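Local coordinates for uncharacterized protein (Chaetomium thermophilum, PDB 3LPZ) that probably acts in the Get pathway of tail-anchored protein biogenesis, as a Get4-family alpha-solenoid suited to several partners, Get5 among them, at residues Met173-Tyr178 with Thr214-Glu219; Lys179-Glu182 with Leu188-Ala191. All coordinates share one frame; numbering follows the deposited sequence. Where two conformers were deposited one is given.

Interaction 1 of 2, residues Met173-Tyr178 with Thr214-Glu219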
ATOM      1  N   MET A 173      12.226  -0.080   1.503  1.00 18.96           N
ATOM      2  CA  MET A 173      11.758   0.933   2.454  1.00 19.26           C
ATOM      3  C   MET A 173      11.821   0.395   3.894  1.00 18.70           C
ATOM      4  O   MET A 173      12.321   1.071   4.787  1.00 18.95           O
ATOM      5  CB  MET A 173      10.343   1.408   2.108  1.00 19.76           C
ATOM      6  CG  MET A 173       9.804   2.536   3.027  1.00 21.27           C
ATOM      7  SD  MET A 173       8.023   2.394   3.340  1.00 24.02           S
ATOM      8  CE  MET A 173       8.112   1.128   4.607  1.00 23.74           C
ATOM      9  N   GLU A 174      11.316  -0.811   4.114  1.00 17.55           N
ATOM     10  CA  GLU A 174      11.422  -1.431   5.437  1.00 18.18           C
ATOM     11  C   GLU A 174      12.880  -1.596   5.858  1.00 17.73           C
ATOM     12  O   GLU A 174      13.197  -1.425   7.030  1.00 17.88           O
ATOM     13  CB  GLU A 174      10.683  -2.779   5.545  1.00 17.14           C
ATOM     14  CG  GLU A 174       9.138  -2.785   5.277  1.00 17.69           C
ATOM     15  CD  GLU A 174       8.300  -1.958   6.229  1.00 18.88           C
ATOM     16  OE1 GLU A 174       8.792  -1.519   7.296  1.00 19.35           O
ATOM     17  OE2 GLU A 174       7.119  -1.734   5.901  1.00 19.59           O
ATOM     18  N   TYR A 175      13.759  -1.954   4.924  1.00 18.46           N
ATOM     19  CA  TYR A 175      15.174  -2.047   5.254  1.00 20.04           C
ATOM     20  C   TYR A 175      15.752  -0.667   5.651  1.00 20.57           C
ATOM     21  O   TYR A 175      16.511  -0.578   6.619  1.00 21.17           O
ATOM     22  CB  TYR A 175      16.027  -2.656   4.114  1.00 19.88           C
ATOM     23  CG  TYR A 175      17.375  -3.039   4.656  1.00 21.23           C
ATOM     24  CD1 TYR A 175      17.512  -4.196   5.413  1.00 21.38           C
ATOM     25  CD2 TYR A 175      18.489  -2.226   4.484  1.00 23.34           C
ATOM     26  CE1 TYR A 175      18.708  -4.565   5.964  1.00 23.20           C
ATOM     27  CE2 TYR A 175      19.739  -2.597   5.050  1.00 26.33           C
ATOM     28  CZ  TYR A 175      19.813  -3.771   5.801  1.00 25.89           C
ATOM     29  OH  TYR A 175      20.992  -4.189   6.376  1.00 29.28           O
ATOM     30  N   GLU A 176      15.413   0.390   4.911  1.00 21.31           N
ATOM     31  CA  GLU A 176      15.857   1.762   5.284  1.00 22.52           C
ATOM     32  C   GLU A 176      15.355   2.150   6.668  1.00 22.53           C
ATOM     33  O   GLU A 176      16.078   2.771   7.476  1.00 23.39           O
ATOM     34  CB  GLU A 176      15.413   2.821   4.258  1.00 23.56           C
ATOM     35  CG  GLU A 176      16.154   2.746   2.926  1.00 28.69           C
ATOM     36  CD  GLU A 176      17.684   2.879   3.070  1.00 35.26           C
ATOM     37  OE1 GLU A 176      18.161   3.831   3.739  1.00 38.53           O
ATOM     38  OE2 GLU A 176      18.409   2.023   2.523  1.00 38.27           O
ATOM     39  N   TRP A 177      14.116   1.784   6.955  1.00 21.23           N
ATOM     40  CA  TRP A 177      13.545   2.067   8.259  1.00 21.34           C
ATOM     41  C   TRP A 177      14.271   1.291   9.362  1.00 20.70           C
ATOM     42  O   TRP A 177      14.597   1.843  10.411  1.00 20.49           O
ATOM     43  CB  TRP A 177      12.068   1.713   8.271  1.00 21.14           C
ATOM     44  CG  TRP A 177      11.203   2.538   9.160  1.00 22.73           C
ATOM     45  CD1 TRP A 177      11.593   3.528  10.035  1.00 25.67           C
ATOM     46  CD2 TRP A 177       9.780   2.453   9.251  1.00 25.39           C
ATOM     47  NE1 TRP A 177      10.482   4.057  10.675  1.00 27.56           N
ATOM     48  CE2 TRP A 177       9.357   3.425  10.200  1.00 28.25           C
ATOM     49  CE3 TRP A 177       8.815   1.636   8.632  1.00 23.52           C
ATOM     50  CZ2 TRP A 177       8.002   3.607  10.540  1.00 29.82           C
ATOM     51  CZ3 TRP A 177       7.473   1.827   8.952  1.00 26.46           C
ATOM     52  CH2 TRP A 177       7.075   2.809   9.904  1.00 27.93           C
ATOM     53  N   TYR A 178      14.541   0.011   9.115  1.00 20.68           N
ATOM     54  CA  TYR A 178      15.311  -0.827  10.045  1.00 20.11           C
ATOM     55  C   TYR A 178      16.688  -0.245  10.399  1.00 20.96           C
ATOM     56  O   TYR A 178      17.153  -0.356  11.543  1.00 21.05           O
ATOM     57  CB  TYR A 178      15.488  -2.217   9.433  1.00 19.90           C
ATOM     58  CG  TYR A 178      16.676  -2.995   9.980  1.00 19.82           C
ATOM     59  CD1 TYR A 178      16.688  -3.461  11.302  1.00 18.17           C
ATOM     60  CD2 TYR A 178      17.778  -3.277   9.173  1.00 20.43           C
ATOM     61  CE1 TYR A 178      17.748  -4.190  11.799  1.00 18.57           C
ATOM     62  CE2 TYR A 178      18.869  -4.019   9.671  1.00 21.25           C
ATOM     63  CZ  TYR A 178      18.835  -4.472  10.982  1.00 21.85           C
ATOM     64  OH  TYR A 178      19.907  -5.205  11.494  1.00 25.45           O
ATOM     65  N   THR A 214      16.012  -9.690   2.980  1.00 18.74           N
ATOM     66  CA  THR A 214      17.119 -10.514   3.443  1.00 19.68           C
ATOM     67  C   THR A 214      18.389 -10.389   2.586  1.00 19.79           C
ATOM     68  O   THR A 214      19.471 -10.486   3.135  1.00 19.62           O
ATOM     69  CB  THR A 214      16.723 -11.994   3.671  1.00 19.82           C
ATOM     70  OG1 THR A 214      16.279 -12.592   2.437  1.00 19.97           O
ATOM     71  CG2 THR A 214      15.626 -12.074   4.753  1.00 20.27           C
ATOM     72  N   SER A 215      18.261 -10.164   1.269  1.00 20.18           N
ATOM     73  CA  SER A 215      19.463  -9.877   0.457  1.00 21.48           C
ATOM     74  C   SER A 215      20.106  -8.576   0.910  1.00 21.04           C
ATOM     75  O   SER A 215      21.317  -8.497   0.954  1.00 20.86           O
ATOM     76  CB  SER A 215      19.156  -9.764  -1.037  1.00 21.77           C
ATOM     77  OG  SER A 215      18.682 -11.016  -1.449  1.00 28.02           O
ATOM     78  N   ALA A 216      19.284  -7.572   1.235  1.00 20.66           N
ATOM     79  CA  ALA A 216      19.798  -6.275   1.684  1.00 21.28           C
ATOM     80  C   ALA A 216      20.541  -6.453   3.014  1.00 21.37           C
ATOM     81  O   ALA A 216      21.649  -5.922   3.210  1.00 21.38           O
ATOM     82  CB  ALA A 216      18.634  -5.226   1.816  1.00 20.54           C
ATOM     83  N   LEU A 217      19.929  -7.212   3.920  1.00 21.32           N
ATOM     84  CA  LEU A 217      20.526  -7.482   5.221  1.00 22.05           C
ATOM     85  C   LEU A 217      21.923  -8.115   5.075  1.00 22.52           C
ATOM     86  O   LEU A 217      22.874  -7.697   5.738  1.00 23.02           O
ATOM     87  CB  LEU A 217      19.599  -8.382   6.057  1.00 20.83           C
ATOM     88  CG  LEU A 217      20.060  -8.711   7.467  1.00 21.48           C
ATOM     89  CD1 LEU A 217      20.097  -7.459   8.343  1.00 22.57           C
ATOM     90  CD2 LEU A 217      19.099  -9.747   8.082  1.00 22.51           C
ATOM     91  N   VAL A 218      22.034  -9.135   4.231  1.00 23.19           N
ATOM     92  CA  VAL A 218      23.325  -9.794   3.977  1.00 23.44           C
ATOM     93  C   VAL A 218      24.352  -8.862   3.333  1.00 24.62           C
ATOM     94  O   VAL A 218      25.505  -8.792   3.777  1.00 23.19           O
ATOM     95  CB  VAL A 218      23.152 -11.056   3.073  1.00 23.35           C
ATOM     96  CG1 VAL A 218      24.515 -11.590   2.547  1.00 23.69           C
ATOM     97  CG2 VAL A 218      22.387 -12.127   3.825  1.00 23.28           C
ATOM     98  N   GLU A 219      23.948  -8.137   2.297  1.00 25.83           N
ATOM     99  CA  GLU A 219      24.927  -7.326   1.586  0.50 27.25           C
ATOM    100  C   GLU A 219      25.434  -6.161   2.455  1.00 27.14           C
ATOM    101  O   GLU A 219      26.590  -5.749   2.308  1.00 27.38           O
ATOM    102  CB  GLU A 219      24.413  -6.895   0.191  0.50 27.79           C
ATOM    103  CG  GLU A 219      23.941  -5.478   0.077  0.50 30.54           C
ATOM    104  CD  GLU A 219      25.079  -4.488   0.081  0.50 34.97           C
ATOM    105  OE1 GLU A 219      26.141  -4.797  -0.526  0.50 36.67           O
ATOM    106  OE2 GLU A 219      24.922  -3.410   0.713  0.50 35.99           O
TER

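Interaction 2 of 2, residues Lys179-Glu182 with Leu188-Ala191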
ATOM      1  N   LYS A 179      17.344   0.365   9.419  1.00 20.76           N
ATOM      2  CA  LYS A 179      18.695   0.917   9.649  1.00 22.84           C
ATOM      3  C   LYS A 179      18.691   2.095  10.637  1.00 23.33           C
ATOM      4  O   LYS A 179      19.732   2.455  11.180  1.00 24.46           O
ATOM      5  CB  LYS A 179      19.308   1.357   8.334  1.00 22.70           C
ATOM      6  CG  LYS A 179      19.709   0.197   7.464  1.00 25.58           C
ATOM      7  CD  LYS A 179      20.120   0.716   6.102  1.00 33.42           C
ATOM      8  CE  LYS A 179      21.606   0.981   6.068  1.00 37.39           C
ATOM      9  NZ  LYS A 179      21.922   2.015   5.040  1.00 41.46           N
ATOM     10  N   GLN A 180      17.519   2.677  10.862  1.00 23.40           N
ATOM     11  CA  GLN A 180      17.360   3.727  11.857  1.00 25.02           C
ATOM     12  C   GLN A 180      17.079   3.134  13.239  1.00 25.59           C
ATOM     13  O   GLN A 180      16.946   3.871  14.209  1.00 27.66           O
ATOM     14  CB  GLN A 180      16.236   4.695  11.454  1.00 25.02           C
ATOM     15  CG  GLN A 180      16.474   5.387  10.100  1.00 26.93           C
ATOM     16  CD  GLN A 180      15.304   6.238   9.640  1.00 31.14           C
ATOM     17  OE1 GLN A 180      15.266   6.687   8.489  1.00 35.40           O
ATOM     18  NE2 GLN A 180      14.339   6.443  10.510  1.00 30.03           N
ATOM     19  N   ASP A 181      17.004   1.815  13.340  1.00 25.49           N
ATOM     20  CA  ASP A 181      16.625   1.159  14.599  1.00 26.06           C
ATOM     21  C   ASP A 181      17.787   0.267  15.015  1.00 26.40           C
ATOM     22  O   ASP A 181      18.806   0.230  14.328  1.00 26.14           O
ATOM     23  CB  ASP A 181      15.327   0.337  14.377  1.00 26.03           C
ATOM     24  CG  ASP A 181      14.496   0.159  15.645  1.00 27.40           C
ATOM     25  OD1 ASP A 181      15.081   0.149  16.753  1.00 28.86           O
ATOM     26  OD2 ASP A 181      13.248   0.004  15.536  1.00 27.41           O
ATOM     27  N   GLU A 182      17.648  -0.456  16.124  1.00 27.40           N
ATOM     28  CA  GLU A 182      18.740  -1.322  16.615  1.00 29.38           C
ATOM     29  C   GLU A 182      18.791  -2.604  15.786  1.00 29.53           C
ATOM     30  O   GLU A 182      17.744  -3.060  15.287  1.00 29.10           O
ATOM     31  CB  GLU A 182      18.511  -1.670  18.080  1.00 30.09           C
ATOM     32  CG  GLU A 182      18.477  -0.464  19.000  1.00 34.43           C
ATOM     33  CD  GLU A 182      18.301  -0.872  20.443  1.00 40.52           C
ATOM     34  OE1 GLU A 182      19.159  -1.612  20.935  1.00 43.66           O
ATOM     35  OE2 GLU A 182      17.297  -0.477  21.079  1.00 44.65           O
ATOM     36  N   LEU A 188      11.407  -7.656  12.706  1.00 20.71           N
ATOM     37  CA  LEU A 188      10.214  -6.805  12.825  1.00 20.78           C
ATOM     38  C   LEU A 188       9.949  -6.025  11.533  1.00 20.29           C
ATOM     39  O   LEU A 188       8.815  -5.878  11.114  1.00 20.06           O
ATOM     40  CB  LEU A 188      10.340  -5.839  14.005  1.00 21.10           C
ATOM     41  CG  LEU A 188      10.004  -6.318  15.432  1.00 25.15           C
ATOM     42  CD1 LEU A 188      10.251  -7.790  15.699  1.00 27.71           C
ATOM     43  CD2 LEU A 188      10.671  -5.386  16.492  1.00 26.68           C
ATOM     44  N   TYR A 189      11.003  -5.523  10.912  1.00 19.23           N
ATOM     45  CA  TYR A 189      10.861  -4.782   9.671  1.00 18.85           C
ATOM     46  C   TYR A 189      10.637  -5.713   8.517  1.00 19.33           C
ATOM     47  O   TYR A 189       9.847  -5.404   7.613  1.00 19.84           O
ATOM     48  CB  TYR A 189      12.058  -3.855   9.441  1.00 18.00           C
ATOM     49  CG  TYR A 189      12.067  -2.732  10.469  1.00 19.30           C
ATOM     50  CD1 TYR A 189      11.278  -1.589  10.287  1.00 20.14           C
ATOM     51  CD2 TYR A 189      12.792  -2.853  11.663  1.00 16.94           C
ATOM     52  CE1 TYR A 189      11.255  -0.567  11.253  1.00 20.44           C
ATOM     53  CE2 TYR A 189      12.775  -1.838  12.621  1.00 20.10           C
ATOM     54  CZ  TYR A 189      12.004  -0.707  12.409  1.00 20.04           C
ATOM     55  OH  TYR A 189      11.972   0.279  13.356  1.00 22.19           O
ATOM     56  N   CYS A 190      11.264  -6.882   8.565  1.00 18.99           N
ATOM     57  CA  CYS A 190      10.993  -7.882   7.544  1.00 20.52           C
ATOM     58  C   CYS A 190       9.502  -8.266   7.561  1.00 19.92           C
ATOM     59  O   CYS A 190       8.873  -8.338   6.493  1.00 20.12           O
ATOM     60  CB  CYS A 190      11.903  -9.114   7.729  1.00 20.31           C
ATOM     61  SG  CYS A 190      11.789 -10.263   6.361  1.00 25.21           S
ATOM     62  N   ALA A 191       8.948  -8.455   8.770  1.00 18.56           N
ATOM     63  CA  ALA A 191       7.550  -8.833   8.943  1.00 18.51           C
ATOM     64  C   ALA A 191       6.598  -7.781   8.398  1.00 18.71           C
ATOM     65  O   ALA A 191       5.602  -8.137   7.828  1.00 18.47           O
ATOM     66  CB  ALA A 191       7.224  -9.160  10.394  1.00 17.46           C
TER

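Interaction 1 of 2, residues Met173-Tyr178 with Thr214-Glu219
Y175 lays one face of its ring over the methyl of A216: CB of A216 sits 3.9 Å from the ring centroid and only 13° off the normal, a CH-pi contact displaced toward the ring's rim. CG of Y175 lies anti to the backbone N (chi1 -165°), which sends the ring out to the helix of T214-E219, where the far end of the ring runs on along the backbone and Y175 CE1 comes 3.5 Å from L217 CA. The phenol oxygen passes this backbone to hydrogen-bond D220, one residue beyond the segment, while F213 meets the ring edge-to-face. With an alanine at Y175, the A216 methyl would probably face a gap and the D220 carboxylate lose its phenol partner. One turn on, Y178 crosses the L217 side chain at about a right angle, with Y178 CE2 3.9 Å from L217 CD1; its hydroxyl bonds to the carbonyl of S183. No hydrogen bond joins the two segments, and their axes approach to 10.2 Å at a crossing angle of -41°. Such apolar packing of helices 166-179 and 203-220, first and third of three consecutive helices, belongs to the alpha-solenoid fold.

Interaction 2 of 2, residues Lys179-Glu182 with Leu188-Ala191
Between D181 and Y189 one short hydrogen bond ties the loop after helix 166-179 to the first turn of helix 186-199, two successive helices of the alpha-solenoid. The Y189 hydroxyl donates to D181 OD2, with Y189 OH and D181 OD2 2.5 Å apart. The acceptor uses its anti lone pair, the one facing away from OD1, and lies at the ring edge in the plane of the phenol, while the carboxylate plane is turned 71° from the ring. D181 CB, which lies out of the ring plane, adds a carbon contact 3.8 Å from Y189 CE2. Both side chains meet near the surface, D181 reaching from the loop and Y189 from its helix. With CG of Y189 anti to the carbonyl carbon, the ring is directed back against helix 166-179, where the W177 ring meets it obliquely. Farther along the loop, the E182 carbonyl accepts a hydrogen bond from the T185 hydroxyl. The carboxylate is steadied by the backbone of the next residue as well: E182 N gives its hydrogen to D181 OD1 over 2.7 Å at 149°, reaching that oxygen on the anti side, 21° out of the carboxylate plane.

Interactions 1 and 2 have centres about 8 Å apart. Interaction 1 uses the last turns of helix 166-179, which supply Y175 and Y178, and the chain leaving that helix supplies D181 to interaction 2. Y189 of interaction 2 touches the first segment of interaction 1 directly, with Y189 CD2 3.6 Å from Y178 CB, Y189 CE1 3.7 Å from W177 CG, and Y189 O 3.4 Å from E174 CB. Y178 thus packs between L217 and Y189, so helix 166-179 meets both helices that follow it. F213 couples the contacts a second way, touching Y175 and Y189. Both lie on one side of the chain's centre, about 18 Å from it.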